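Local coordinates for protein N-terminal acetyltransferase B complex subunit MDM20 (Candida albicans, PDB 5K04) that probably serves as the non-catalytic, helical-repeat subunit of the NatB complex, which acetylates the N-termini of substrate proteins, at residues A[107-110]-A[111-115]; A[132-135]-A[136-140]. All blocks are in the same frame, centred on the assembly; numbering follows the deposited sequence.

Contact 1 of 2, residues A[107-110]-A[111-115]; sequences VSTE and TLCLS
Glu110 and Leu114 run alongside each other and point the same way: the aliphatic CG of Glu110 lies 4.0 Å from Leu114 CD1, so the contact uses the stem of the acid and not its carboxylate. With CG of Glu110 trans to its backbone N (chi1 -169°) and the chain extended beyond, the carboxylate is carried away from the helix axis. One residue earlier in the helix, Thr109 meets Cys113 methyl to sulfur, CG2 to SG 4.0 Å. That sulfur also comes to 3.1 Å from Thr109 O, the carbonyl that accepts Cys113 N. A residue before Thr109, Ser108 OG rests 3.5 Å from Leu112 CD1. Ser108 chi1 of 47° tucks OG over its own backbone, near both N and C, and OG is hydrogen-bonded to Tyr105 O; the side chain occupies the N-cap position without making a capping bond. Thr109 OG1 likewise turns back, to Pro106 O, and also meets Asn139 ND2. Along the backbone, three i to i+4 bonds open the helix, the first from Leu112 N to Ser108 O at 2.8 Å. A water spans the start of the turn, donating to Val107 O and accepting from Thr111 N. Leu112 and Cys113 face helix 91-104, and Cys113 also meets helix 126-138. The arrangement is the first turn of an alpha-helix in an all-helical array, consistent with a TPR-type solenoid.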
ATOM      1  N   VAL A 107     -15.357   3.876 -39.153  1.00 64.89           N
ATOM      2  CA  VAL A 107     -14.918   2.483 -39.218  1.00 67.54           C
ATOM      3  C   VAL A 107     -13.752   2.197 -38.281  1.00 66.82           C
ATOM      4  O   VAL A 107     -13.538   1.040 -37.902  1.00 59.44           O
ATOM      5  CB  VAL A 107     -14.515   2.084 -40.648  1.00 66.67           C
ATOM      6  CG1 VAL A 107     -15.748   1.921 -41.509  1.00 68.82           C
ATOM      7  CG2 VAL A 107     -13.563   3.124 -41.231  1.00 66.18           C
ATOM      8  N   SER A 108     -12.969   3.216 -37.927  1.00 71.96           N
ATOM      9  CA  SER A 108     -11.850   3.072 -37.007  1.00 68.18           C
ATOM     10  C   SER A 108     -12.246   3.365 -35.563  1.00 55.58           C
ATOM     11  O   SER A 108     -11.369   3.537 -34.709  1.00 55.72           O
ATOM     12  CB  SER A 108     -10.702   3.981 -37.449  1.00 68.94           C
ATOM     13  OG  SER A 108     -11.189   5.276 -37.735  1.00 67.63           O
ATOM     14  N   THR A 109     -13.552   3.398 -35.283  1.00 53.38           N
ATOM     15  CA  THR A 109     -14.068   3.779 -33.972  1.00 51.13           C
ATOM     16  C   THR A 109     -13.496   2.914 -32.855  1.00 49.70           C
ATOM     17  O   THR A 109     -13.002   3.435 -31.848  1.00 43.23           O
ATOM     18  CB  THR A 109     -15.594   3.691 -33.976  1.00 45.76           C
ATOM     19  OG1 THR A 109     -16.117   4.679 -34.876  1.00 38.66           O
ATOM     20  CG2 THR A 109     -16.133   3.932 -32.569  1.00 42.50           C
ATOM     21  N   GLU A 110     -13.563   1.589 -33.013  1.00 54.19           N
ATOM     22  CA  GLU A 110     -13.060   0.699 -31.972  1.00 56.68           C
ATOM     23  C   GLU A 110     -11.570   0.938 -31.727  1.00 53.19           C
ATOM     24  O   GLU A 110     -11.152   1.223 -30.598  1.00 40.99           O
ATOM     25  CB  GLU A 110     -13.334  -0.768 -32.338  1.00 46.93           C
ATOM     26  CG  GLU A 110     -13.074  -1.738 -31.170  1.00 49.82           C
ATOM     27  CD  GLU A 110     -13.363  -3.201 -31.479  1.00 44.23           C
ATOM     28  OE1 GLU A 110     -13.199  -3.628 -32.638  1.00 45.32           O
ATOM     29  OE2 GLU A 110     -13.738  -3.932 -30.534  1.00 43.81           O
ATOM     30  N   THR A 111     -10.770   0.877 -32.793  1.00 53.59           N
ATOM     31  CA  THR A 111      -9.319   1.043 -32.685  1.00 54.27           C
ATOM     32  C   THR A 111      -8.941   2.400 -32.092  1.00 50.69           C
ATOM     33  O   THR A 111      -8.050   2.485 -31.237  1.00 36.36           O
ATOM     34  CB  THR A 111      -8.687   0.862 -34.068  1.00 61.16           C
ATOM     35  OG1 THR A 111      -9.105  -0.395 -34.616  1.00 59.99           O
ATOM     36  CG2 THR A 111      -7.178   0.864 -33.975  1.00 73.09           C
ATOM     37  N   LEU A 112      -9.598   3.477 -32.544  1.00 49.92           N
ATOM     38  CA  LEU A 112      -9.320   4.793 -31.981  1.00 53.61           C
ATOM     39  C   LEU A 112      -9.707   4.846 -30.506  1.00 48.93           C
ATOM     40  O   LEU A 112      -8.933   5.322 -29.669  1.00 35.85           O
ATOM     41  CB  LEU A 112     -10.060   5.874 -32.762  1.00 48.86           C
ATOM     42  CG  LEU A 112      -9.606   6.227 -34.175  1.00 54.12           C
ATOM     43  CD1 LEU A 112     -10.613   7.176 -34.799  1.00 55.64           C
ATOM     44  CD2 LEU A 112      -8.211   6.842 -34.170  1.00 51.97           C
ATOM     45  N   CYS A 113     -10.899   4.341 -30.178  1.00 47.25           N
ATOM     46  CA  CYS A 113     -11.395   4.399 -28.809  1.00 48.11           C
ATOM     47  C   CYS A 113     -10.497   3.614 -27.856  1.00 43.17           C
ATOM     48  O   CYS A 113     -10.226   4.071 -26.742  1.00 34.20           O
ATOM     49  CB  CYS A 113     -12.841   3.898 -28.760  1.00 45.84           C
ATOM     50  SG  CYS A 113     -14.069   5.056 -29.381  1.00 30.70           S
ATOM     51  N   LEU A 114      -9.964   2.464 -28.303  1.00 52.59           N
ATOM     52  CA  LEU A 114      -9.116   1.651 -27.426  1.00 50.28           C
ATOM     53  C   LEU A 114      -7.766   2.311 -27.173  1.00 47.52           C
ATOM     54  O   LEU A 114      -7.227   2.215 -26.066  1.00 39.60           O
ATOM     55  CB  LEU A 114      -8.921   0.245 -28.011  1.00 50.26           C
ATOM     56  CG  LEU A 114     -10.204  -0.605 -28.063  1.00 53.99           C
ATOM     57  CD1 LEU A 114      -9.956  -2.000 -28.624  1.00 49.30           C
ATOM     58  CD2 LEU A 114     -10.908  -0.684 -26.704  1.00 45.78           C
ATOM     59  N   SER A 115      -7.196   2.970 -28.191  1.00 47.92           N
ATOM     60  CA  SER A 115      -5.984   3.772 -27.991  1.00 43.98           C
ATOM     61  C   SER A 115      -6.255   4.929 -27.029  1.00 43.48           C
ATOM     62  O   SER A 115      -5.513   5.145 -26.067  1.00 35.62           O
ATOM     63  CB  SER A 115      -5.483   4.283 -29.350  1.00 41.20           C
ATOM     64  OG  SER A 115      -4.539   5.328 -29.227  1.00 44.09           O
TER
HETATM   65  O   HOH W   1     -11.999  -0.098 -35.458  1.00 37.28           O

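Contact 2 of 2, residues A[132-135]-A[136-140]; sequences IFMY and LNKNG
Met134 and Lys138 lie side by side on the last turn of helix 126-138, their side chains pointing the same way, with Met134 SD 4.0 Å from Lys138 CE. This is the C-terminal end of one helix of an all-alpha array, probably TPR-like. Met134 leaves the backbone with CG trans to N (chi1 -175°), then bends at both later torsions, which brings its methyl back over the neighbouring aromatic: CE sits 3.9 Å above the plane of the Tyr135 ring, over its centre, in a CH-pi arrangement. The ring is held from its far end too, since Tyr135 OH is hydrogen-bonded to Glu99. Leu136 is buried. Its CB lies 3.4 Å from Ile132 O, the carbonyl that accepts Leu136 N at 2.9 Å, while its side chain packs against Trp148 and His145 of helix 143-157 and against Cys113 of helix 109-120. Thus Leu136 is wedged between the preceding and the following helix. The backbone bonds slacken toward the end. Asn137 N bonds Phe133 O and, weakly, Met134 O; Lys138 N in turn bonds Met134 O at 3.1 Å and, weakly, Tyr135 O. Tyr135 O also receives the final bond of the helix, from Asn139 N at 3.3 Å. Asn139 then departs from helical angles as the centre of an inverse gamma turn, in which Gly140 N makes a weak bond to Lys138 O at 3.2 Å.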
ATOM      1  N   ILE A 132     -15.500   7.895 -23.864  1.00 48.87           N
ATOM      2  CA  ILE A 132     -14.933   6.901 -24.773  1.00 50.83           C
ATOM      3  C   ILE A 132     -15.922   5.774 -24.990  1.00 50.02           C
ATOM      4  O   ILE A 132     -16.203   5.367 -26.124  1.00 30.94           O
ATOM      5  CB  ILE A 132     -13.608   6.354 -24.224  1.00 42.98           C
ATOM      6  CG1 ILE A 132     -12.556   7.453 -24.220  1.00 43.61           C
ATOM      7  CG2 ILE A 132     -13.166   5.134 -25.044  1.00 43.56           C
ATOM      8  CD1 ILE A 132     -11.314   7.087 -23.426  1.00 49.12           C
ATOM      9  N   PHE A 133     -16.468   5.258 -23.892  1.00 48.81           N
ATOM     10  CA  PHE A 133     -17.401   4.154 -23.962  1.00 41.91           C
ATOM     11  C   PHE A 133     -18.683   4.541 -24.691  1.00 40.52           C
ATOM     12  O   PHE A 133     -19.302   3.694 -25.344  1.00 32.83           O
ATOM     13  CB  PHE A 133     -17.673   3.663 -22.541  1.00 41.33           C
ATOM     14  CG  PHE A 133     -16.452   3.093 -21.864  1.00 43.48           C
ATOM     15  CD1 PHE A 133     -15.366   2.663 -22.609  1.00 45.78           C
ATOM     16  CD2 PHE A 133     -16.388   2.976 -20.493  1.00 49.97           C
ATOM     17  CE1 PHE A 133     -14.229   2.130 -21.990  1.00 39.75           C
ATOM     18  CE2 PHE A 133     -15.260   2.442 -19.869  1.00 45.73           C
ATOM     19  CZ  PHE A 133     -14.180   2.029 -20.622  1.00 44.60           C
ATOM     20  N   MET A 134     -19.079   5.811 -24.619  1.00 49.33           N
ATOM     21  CA  MET A 134     -20.252   6.260 -25.361  1.00 47.84           C
ATOM     22  C   MET A 134     -20.037   6.113 -26.867  1.00 41.22           C
ATOM     23  O   MET A 134     -20.875   5.538 -27.572  1.00 37.55           O
ATOM     24  CB  MET A 134     -20.590   7.710 -24.987  1.00 49.02           C
ATOM     25  CG  MET A 134     -21.893   8.263 -25.627  1.00 45.38           C
ATOM     26  SD  MET A 134     -21.687   8.877 -27.284  1.00 33.16           S
ATOM     27  CE  MET A 134     -20.693  10.285 -26.867  1.00 53.31           C
ATOM     28  N   TYR A 135     -18.921   6.643 -27.380  1.00 53.11           N
ATOM     29  CA  TYR A 135     -18.606   6.478 -28.800  1.00 54.33           C
ATOM     30  C   TYR A 135     -18.463   5.005 -29.163  1.00 51.47           C
ATOM     31  O   TYR A 135     -18.948   4.557 -30.206  1.00 50.39           O
ATOM     32  CB  TYR A 135     -17.320   7.225 -29.151  1.00 46.02           C
ATOM     33  CG  TYR A 135     -17.478   8.722 -29.285  1.00 46.65           C
ATOM     34  CD1 TYR A 135     -18.095   9.269 -30.398  1.00 52.87           C
ATOM     35  CD2 TYR A 135     -16.984   9.590 -28.314  1.00 51.73           C
ATOM     36  CE1 TYR A 135     -18.234  10.644 -30.549  1.00 52.03           C
ATOM     37  CE2 TYR A 135     -17.117  10.975 -28.455  1.00 54.54           C
ATOM     38  CZ  TYR A 135     -17.750  11.491 -29.579  1.00 52.32           C
ATOM     39  OH  TYR A 135     -17.906  12.846 -29.748  1.00 48.45           O
ATOM     40  N   LEU A 136     -17.806   4.239 -28.303  1.00 51.13           N
ATOM     41  CA  LEU A 136     -17.519   2.846 -28.601  1.00 56.26           C
ATOM     42  C   LEU A 136     -18.789   2.002 -28.607  1.00 54.68           C
ATOM     43  O   LEU A 136     -18.859   0.977 -29.294  1.00 49.11           O
ATOM     44  CB  LEU A 136     -16.513   2.325 -27.578  1.00 49.51           C
ATOM     45  CG  LEU A 136     -15.940   0.939 -27.837  1.00 53.38           C
ATOM     46  CD1 LEU A 136     -15.221   0.911 -29.179  1.00 56.74           C
ATOM     47  CD2 LEU A 136     -15.011   0.551 -26.703  1.00 45.42           C
ATOM     48  N   ASN A 137     -19.792   2.415 -27.853  1.00 51.86           N
ATOM     49  CA  ASN A 137     -21.041   1.683 -27.788  1.00 53.71           C
ATOM     50  C   ASN A 137     -22.018   2.109 -28.873  1.00 53.64           C
ATOM     51  O   ASN A 137     -22.946   1.354 -29.195  1.00 35.73           O
ATOM     52  CB  ASN A 137     -21.670   1.882 -26.413  1.00 48.19           C
ATOM     53  CG  ASN A 137     -22.949   1.116 -26.250  1.00 49.12           C
ATOM     54  OD1 ASN A 137     -22.950  -0.123 -26.232  1.00 41.58           O
ATOM     55  ND2 ASN A 137     -24.057   1.846 -26.114  1.00 54.63           N
ATOM     56  N   LYS A 138     -21.837   3.303 -29.433  1.00 55.96           N
ATOM     57  CA  LYS A 138     -22.702   3.740 -30.517  1.00 58.09           C
ATOM     58  C   LYS A 138     -22.342   2.998 -31.796  1.00 68.24           C
ATOM     59  O   LYS A 138     -23.180   2.311 -32.392  1.00 70.95           O
ATOM     60  CB  LYS A 138     -22.577   5.256 -30.675  1.00 64.66           C
ATOM     61  CG  LYS A 138     -23.555   5.893 -31.638  1.00 76.93           C
ATOM     62  CD  LYS A 138     -23.892   7.320 -31.220  1.00 87.19           C
ATOM     63  CE  LYS A 138     -24.443   7.372 -29.798  1.00 90.57           C
ATOM     64  NZ  LYS A 138     -25.600   6.438 -29.589  1.00 93.40           N
ATOM     65  N   ASN A 139     -21.079   3.092 -32.203  1.00 85.37           N
ATOM     66  CA  ASN A 139     -20.504   2.270 -33.268  1.00 88.46           C
ATOM     67  C   ASN A 139     -19.937   0.969 -32.696  1.00 83.61           C
ATOM     68  O   ASN A 139     -18.785   0.605 -32.916  1.00 72.71           O
ATOM     69  CB  ASN A 139     -19.435   3.059 -34.022  1.00 88.70           C
ATOM     70  CG  ASN A 139     -19.985   4.329 -34.690  1.00 83.25           C
ATOM     71  OD1 ASN A 139     -21.170   4.415 -35.024  1.00 78.10           O
ATOM     72  ND2 ASN A 139     -19.108   5.316 -34.892  1.00 77.36           N
ATOM     73  N   GLY A 140     -20.775   0.265 -31.939  1.00 98.49           N
ATOM     74  CA  GLY A 140     -20.395  -0.974 -31.289  1.00 98.81           C
ATOM     75  C   GLY A 140     -21.529  -1.976 -31.250  1.00 98.85           C
ATOM     76  O   GLY A 140     -22.619  -1.696 -30.735  1.00 87.64           O
TER

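Overall arrangement
Contacts 1 and 2 belong to helices that follow each other in the chain and run antiparallel, so the first turn of helix 109-120 lies beside the last turn of helix 126-138; the centres are about 9 Å apart. A probable hydrogen bond joins them, Thr109 OG1 to Asn139 ND2 at 3.1 Å. The remaining links are packing: Glu110 CA to Leu136 CD1 at 3.5 Å, Cys113 O to Ile132 CG2 at 3.6 Å, and Thr109 CG2 to Tyr135 O at 3.7 Å. Together they join two successive helices at their facing ends. Both sit about 35 Å from the centre of the chain, and the other protein chain of the assembly touches neither.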